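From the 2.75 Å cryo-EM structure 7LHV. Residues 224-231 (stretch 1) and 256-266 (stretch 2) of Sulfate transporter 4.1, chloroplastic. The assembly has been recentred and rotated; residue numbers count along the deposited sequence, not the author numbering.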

ATOM      1  N   GLN A 224      25.316  -1.448 -23.594  1.00 60.90           N
ATOM      2  CA  GLN A 224      25.751  -0.836 -24.842  1.00 60.90           C
ATOM      3  C   GLN A 224      27.257  -0.894 -25.048  1.00 60.90           C
ATOM      4  O   GLN A 224      27.717  -0.650 -26.167  1.00 60.90           O
ATOM      5  N   ILE A 225      28.037  -1.201 -24.008  1.00 66.72           N
ATOM      6  CA  ILE A 225      29.482  -1.322 -24.194  1.00 66.72           C
ATOM      7  C   ILE A 225      29.837  -2.478 -25.128  1.00 66.72           C
ATOM      8  O   ILE A 225      30.964  -2.546 -25.633  1.00 66.72           O
ATOM      9  N   LYS A 226      28.894  -3.392 -25.384  1.00 68.19           N
ATOM     10  CA  LYS A 226      29.188  -4.535 -26.243  1.00 68.19           C
ATOM     11  C   LYS A 226      29.489  -4.108 -27.673  1.00 68.19           C
ATOM     12  O   LYS A 226      30.255  -4.781 -28.370  1.00 68.19           O
ATOM     13  N   TYR A 227      28.894  -3.005 -28.132  1.00 68.77           N
ATOM     14  CA  TYR A 227      29.216  -2.501 -29.462  1.00 68.77           C
ATOM     15  C   TYR A 227      30.625  -1.927 -29.501  1.00 68.77           C
ATOM     16  O   TYR A 227      31.320  -2.037 -30.517  1.00 68.77           O
ATOM     17  N   PHE A 228      31.056  -1.295 -28.409  1.00 72.12           N
ATOM     18  CA  PHE A 228      32.437  -0.837 -28.320  1.00 72.12           C
ATOM     19  C   PHE A 228      33.399  -2.016 -28.340  1.00 72.12           C
ATOM     20  O   PHE A 228      34.429  -1.977 -29.022  1.00 72.12           O
ATOM     21  N   LEU A 229      33.076  -3.075 -27.594  1.00 73.57           N
ATOM     22  CA  LEU A 229      33.962  -4.232 -27.521  1.00 73.57           C
ATOM     23  C   LEU A 229      34.089  -4.920 -28.872  1.00 73.57           C
ATOM     24  O   LEU A 229      35.184  -5.337 -29.266  1.00 73.57           O
ATOM     25  N   GLY A 230      32.983  -5.047 -29.598  1.00 75.16           N
ATOM     26  CA  GLY A 230      32.982  -5.668 -30.904  1.00 75.16           C
ATOM     27  C   GLY A 230      32.487  -7.095 -30.946  1.00 75.16           C
ATOM     28  O   GLY A 230      32.357  -7.651 -32.042  1.00 75.16           O
ATOM     29  N   TYR A 231      32.206  -7.708 -29.798  1.00 75.43           N
ATOM     30  CA  TYR A 231      31.684  -9.065 -29.753  1.00 75.43           C
ATOM     31  C   TYR A 231      30.408  -9.095 -28.926  1.00 75.43           C
ATOM     32  O   TYR A 231      30.235  -8.312 -27.989  1.00 75.43           O
ATOM     33  N   PRO A 256      39.401  -1.322 -33.700  1.00 87.15           N
ATOM     34  CA  PRO A 256      38.742  -0.235 -34.450  1.00 87.15           C
ATOM     35  C   PRO A 256      37.411   0.186 -33.843  1.00 87.15           C
ATOM     36  O   PRO A 256      37.193   1.391 -33.642  1.00 87.15           O
ATOM     37  N   PRO A 257      36.474  -0.741 -33.570  1.00 83.83           N
ATOM     38  CA  PRO A 257      35.192  -0.278 -33.010  1.00 83.83           C
ATOM     39  C   PRO A 257      35.340   0.376 -31.651  1.00 83.83           C
ATOM     40  O   PRO A 257      34.648   1.359 -31.365  1.00 83.83           O
ATOM     41  N   PHE A 258      36.239  -0.135 -30.805  1.00 79.72           N
ATOM     42  CA  PHE A 258      36.433   0.469 -29.493  1.00 79.72           C
ATOM     43  C   PHE A 258      37.002   1.875 -29.611  1.00 79.72           C
ATOM     44  O   PHE A 258      36.557   2.790 -28.910  1.00 79.72           O
ATOM     45  N   VAL A 259      37.984   2.069 -30.494  1.00 80.40           N
ATOM     46  CA  VAL A 259      38.567   3.396 -30.675  1.00 80.40           C
ATOM     47  C   VAL A 259      37.527   4.362 -31.226  1.00 80.40           C
ATOM     48  O   VAL A 259      37.409   5.507 -30.768  1.00 80.40           O
ATOM     49  N   MET A 260      36.751   3.914 -32.215  1.00 80.98           N
ATOM     50  CA  MET A 260      35.715   4.767 -32.788  1.00 80.98           C
ATOM     51  C   MET A 260      34.690   5.164 -31.734  1.00 80.98           C
ATOM     52  O   MET A 260      34.326   6.342 -31.615  1.00 80.98           O
ATOM     53  N   GLY A 261      34.224   4.194 -30.947  1.00 75.83           N
ATOM     54  CA  GLY A 261      33.250   4.499 -29.916  1.00 75.83           C
ATOM     55  C   GLY A 261      33.797   5.427 -28.852  1.00 75.83           C
ATOM     56  O   GLY A 261      33.111   6.354 -28.418  1.00 75.83           O
ATOM     57  N   SER A 262      35.038   5.195 -28.418  1.00 77.35           N
ATOM     58  CA  SER A 262      35.634   6.051 -27.399  1.00 77.35           C
ATOM     59  C   SER A 262      35.786   7.482 -27.897  1.00 77.35           C
ATOM     60  O   SER A 262      35.460   8.433 -27.179  1.00 77.35           O
ATOM     61  N   LEU A 263      36.270   7.657 -29.132  1.00 76.25           N
ATOM     62  CA  LEU A 263      36.422   9.006 -29.669  1.00 76.25           C
ATOM     63  C   LEU A 263      35.074   9.697 -29.832  1.00 76.25           C
ATOM     64  O   LEU A 263      34.933  10.882 -29.501  1.00 76.25           O
ATOM     65  N   ILE A 264      34.069   8.977 -30.337  1.00 73.78           N
ATOM     66  CA  ILE A 264      32.757   9.590 -30.517  1.00 73.78           C
ATOM     67  C   ILE A 264      32.163   9.986 -29.171  1.00 73.78           C
ATOM     68  O   ILE A 264      31.605  11.078 -29.021  1.00 73.78           O
ATOM     69  N   LEU A 265      32.281   9.111 -28.168  1.00 72.37           N
ATOM     70  CA  LEU A 265      31.753   9.423 -26.845  1.00 72.37           C
ATOM     71  C   LEU A 265      32.474  10.614 -26.227  1.00 72.37           C
ATOM     72  O   LEU A 265      31.842  11.475 -25.604  1.00 72.37           O
ATOM     73  N   VAL A 266      33.798  10.681 -26.389  1.00 76.79           N
ATOM     74  CA  VAL A 266      34.556  11.809 -25.853  1.00 76.79           C
ATOM     75  C   VAL A 266      34.115  13.108 -26.514  1.00 76.79           C
ATOM     76  O   VAL A 266      33.908  14.124 -25.839  1.00 76.79           O
TER

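This is a small, apolar helix-to-helix contact in which one aromatic side chain, Phe228, packs as a knob into a hole on the other helix, with no hydrogen bond crossing between the stretches. The two helix axes come within 7.8 Å at 125° to each other. Phe228, near the end of the first helix, dominates its side of the contact, and its CA lies 4.4 Å from Phe258 CA; 333 Å² is buried, counting both sides.

Phe228 contributes the most covered surface. Its CA-to-CB bond points sideways, and with chi1 in the m well (-77°) the ring settles among Phe258, Gly261, Ser262 and Leu265. Gly261 forms the floor of this hole: its CA lies 3.7 Å from the centroid of the Phe228 ring and 21° off the ring normal, a CH-pi contact over the face. Glycine suits position 261 because a CB on Gly261 would point toward the first stretch and fall 2.5 Å from Phe228 CE1, a clash. The tip of the ring also reaches the backbone, with Phe228 CZ 3.4 Å from Gly261 O. Gly261 O is already engaged within its own helix, accepting a hydrogen bond from Leu265 N at 2.9 Å. Leu265 (chi1 t, chi2 p) points toward the first stretch and meets the ring at its edge, Leu265 CD2 lying 4.3 Å from Phe228 CE2.

Phe258, with chi1 t, lies alongside the first helix. Phe258 CD1 is 3.7 Å from Phe228 CB, while the backbone atoms Phe228 O and Leu229 N approach the Phe258 ring at its edge. Ile225 adds a looser apolar contact: its CA-to-CB bond is sideways, but the t, p rotamer brings its end nearer, leaving Ile225 CD1 4.5 Å from Phe258 CE1.

Pro257 points toward the first helix and packs against backbone, its CB 3.9 Å from Tyr227 O. The compact proline ring fits this close approach, and Pro257 CG lies 4.3 Å from Gly230 CA. Gly230 leaves helical geometry with a positive phi of 101°; a side chain there would be jammed against the preceding carbonyl oxygen, and a CB on Gly230 would also sit a tight 3.4 Å from Pro257 CG.

Phe228 O and Phe258 N are 3.1 Å apart, but the angle is too poor for a hydrogen bond. Ser262, chi1 t, points sideways; Ser262 N, 4.0 Å from Phe228 CE2, helps line the hole while donating to Phe258 O at 2.9 Å within its own helix.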

ATOM      1  CB  GLN A 224      25.283   0.619 -24.904  1.00 60.90           C
ATOM      2  CG  GLN A 224      23.780   0.762 -24.988  1.00 60.90           C
ATOM      3  CD  GLN A 224      23.228   0.305 -26.318  1.00 60.90           C
ATOM      4  OE1 GLN A 224      23.332   1.006 -27.322  1.00 60.90           O
ATOM      5  NE2 GLN A 224      22.635  -0.882 -26.332  1.00 60.90           N
ATOM      6  CB  ILE A 225      30.190  -1.481 -22.830  1.00 66.72           C
ATOM      7  CG1 ILE A 225      31.701  -1.294 -22.973  1.00 66.72           C
ATOM      8  CG2 ILE A 225      29.935  -2.854 -22.259  1.00 66.72           C
ATOM      9  CD1 ILE A 225      32.109   0.104 -23.371  1.00 66.72           C
ATOM     10  CB  LYS A 226      28.024  -5.529 -26.213  1.00 68.19           C
ATOM     11  CG  LYS A 226      26.809  -5.112 -27.016  1.00 68.19           C
ATOM     12  CD  LYS A 226      25.648  -6.056 -26.774  1.00 68.19           C
ATOM     13  CE  LYS A 226      24.396  -5.584 -27.487  1.00 68.19           C
ATOM     14  NZ  LYS A 226      23.210  -6.400 -27.112  1.00 68.19           N
ATOM     15  CB  TYR A 227      28.193  -1.451 -29.888  1.00 68.77           C
ATOM     16  CG  TYR A 227      26.787  -1.984 -29.989  1.00 68.77           C
ATOM     17  CD1 TYR A 227      26.377  -2.706 -31.099  1.00 68.77           C
ATOM     18  CD2 TYR A 227      25.872  -1.779 -28.968  1.00 68.77           C
ATOM     19  CE1 TYR A 227      25.092  -3.198 -31.195  1.00 68.77           C
ATOM     20  CE2 TYR A 227      24.587  -2.270 -29.054  1.00 68.77           C
ATOM     21  CZ  TYR A 227      24.202  -2.979 -30.170  1.00 68.77           C
ATOM     22  OH  TYR A 227      22.921  -3.471 -30.261  1.00 68.77           O
ATOM     23  CB  PHE A 228      32.643  -0.019 -27.046  1.00 72.12           C
ATOM     24  CG  PHE A 228      32.097   1.379 -27.111  1.00 72.12           C
ATOM     25  CD1 PHE A 228      31.118   1.721 -28.026  1.00 72.12           C
ATOM     26  CD2 PHE A 228      32.562   2.351 -26.245  1.00 72.12           C
ATOM     27  CE1 PHE A 228      30.618   3.002 -28.073  1.00 72.12           C
ATOM     28  CE2 PHE A 228      32.066   3.632 -26.292  1.00 72.12           C
ATOM     29  CZ  PHE A 228      31.092   3.957 -27.206  1.00 72.12           C
ATOM     30  CB  LEU A 229      33.454  -5.215 -26.467  1.00 73.57           C
ATOM     31  CG  LEU A 229      33.430  -4.710 -25.027  1.00 73.57           C
ATOM     32  CD1 LEU A 229      32.826  -5.761 -24.116  1.00 73.57           C
ATOM     33  CD2 LEU A 229      34.828  -4.342 -24.571  1.00 73.57           C
ATOM     34  CB  TYR A 231      32.707 -10.055 -29.175  1.00 75.43           C
ATOM     35  CG  TYR A 231      33.263  -9.673 -27.820  1.00 75.43           C
ATOM     36  CD1 TYR A 231      32.624 -10.058 -26.653  1.00 75.43           C
ATOM     37  CD2 TYR A 231      34.438  -8.947 -27.713  1.00 75.43           C
ATOM     38  CE1 TYR A 231      33.133  -9.719 -25.417  1.00 75.43           C
ATOM     39  CE2 TYR A 231      34.954  -8.606 -26.482  1.00 75.43           C
ATOM     40  CZ  TYR A 231      34.298  -8.993 -25.338  1.00 75.43           C
ATOM     41  OH  TYR A 231      34.810  -8.651 -24.107  1.00 75.43           O
ATOM     42  CB  PRO A 256      38.564  -0.831 -35.855  1.00 87.15           C
ATOM     43  CG  PRO A 256      39.672  -1.789 -35.977  1.00 87.15           C
ATOM     44  CD  PRO A 256      39.835  -2.397 -34.615  1.00 87.15           C
ATOM     45  CB  PRO A 257      34.354  -1.561 -32.945  1.00 83.83           C
ATOM     46  CG  PRO A 257      35.336  -2.626 -32.798  1.00 83.83           C
ATOM     47  CD  PRO A 257      36.499  -2.215 -33.646  1.00 83.83           C
ATOM     48  CB  PHE A 258      37.342  -0.402 -28.631  1.00 79.72           C
ATOM     49  CG  PHE A 258      37.336  -0.026 -27.180  1.00 79.72           C
ATOM     50  CD1 PHE A 258      36.304  -0.427 -26.353  1.00 79.72           C
ATOM     51  CD2 PHE A 258      38.359   0.737 -26.645  1.00 79.72           C
ATOM     52  CE1 PHE A 258      36.291  -0.080 -25.017  1.00 79.72           C
ATOM     53  CE2 PHE A 258      38.353   1.086 -25.309  1.00 79.72           C
ATOM     54  CZ  PHE A 258      37.318   0.677 -24.495  1.00 79.72           C
ATOM     55  CB  VAL A 259      39.808   3.319 -31.581  1.00 80.40           C
ATOM     56  CG1 VAL A 259      40.207   4.705 -32.050  1.00 80.40           C
ATOM     57  CG2 VAL A 259      40.956   2.663 -30.840  1.00 80.40           C
ATOM     58  CB  MET A 260      35.037   4.049 -33.955  1.00 80.98           C
ATOM     59  CG  MET A 260      34.251   4.956 -34.880  1.00 80.98           C
ATOM     60  SD  MET A 260      33.547   4.052 -36.266  1.00 80.98           S
ATOM     61  CE  MET A 260      34.683   4.497 -37.568  1.00 80.98           C
ATOM     62  CB  SER A 262      36.984   5.487 -26.963  1.00 77.35           C
ATOM     63  OG  SER A 262      37.594   6.323 -25.996  1.00 77.35           O
ATOM     64  CB  LEU A 263      37.170   8.970 -31.001  1.00 76.25           C
ATOM     65  CG  LEU A 263      38.628   8.516 -30.950  1.00 76.25           C
ATOM     66  CD1 LEU A 263      39.194   8.397 -32.355  1.00 76.25           C
ATOM     67  CD2 LEU A 263      39.458   9.476 -30.116  1.00 76.25           C
ATOM     68  CB  ILE A 264      31.825   8.648 -31.301  1.00 73.78           C
ATOM     69  CG1 ILE A 264      32.266   8.567 -32.762  1.00 73.78           C
ATOM     70  CG2 ILE A 264      30.389   9.128 -31.218  1.00 73.78           C
ATOM     71  CD1 ILE A 264      31.536   7.517 -33.561  1.00 73.78           C
ATOM     72  CB  LEU A 265      31.861   8.198 -25.941  1.00 72.37           C
ATOM     73  CG  LEU A 265      31.326   8.336 -24.518  1.00 72.37           C
ATOM     74  CD1 LEU A 265      29.847   8.662 -24.536  1.00 72.37           C
ATOM     75  CD2 LEU A 265      31.585   7.060 -23.744  1.00 72.37           C
ATOM     76  CB  VAL A 266      36.066  11.566 -26.029  1.00 76.79           C
ATOM     77  CG1 VAL A 266      36.831  12.876 -25.947  1.00 76.79           C
ATOM     78  CG2 VAL A 266      36.568  10.589 -24.983  1.00 76.79           C
TER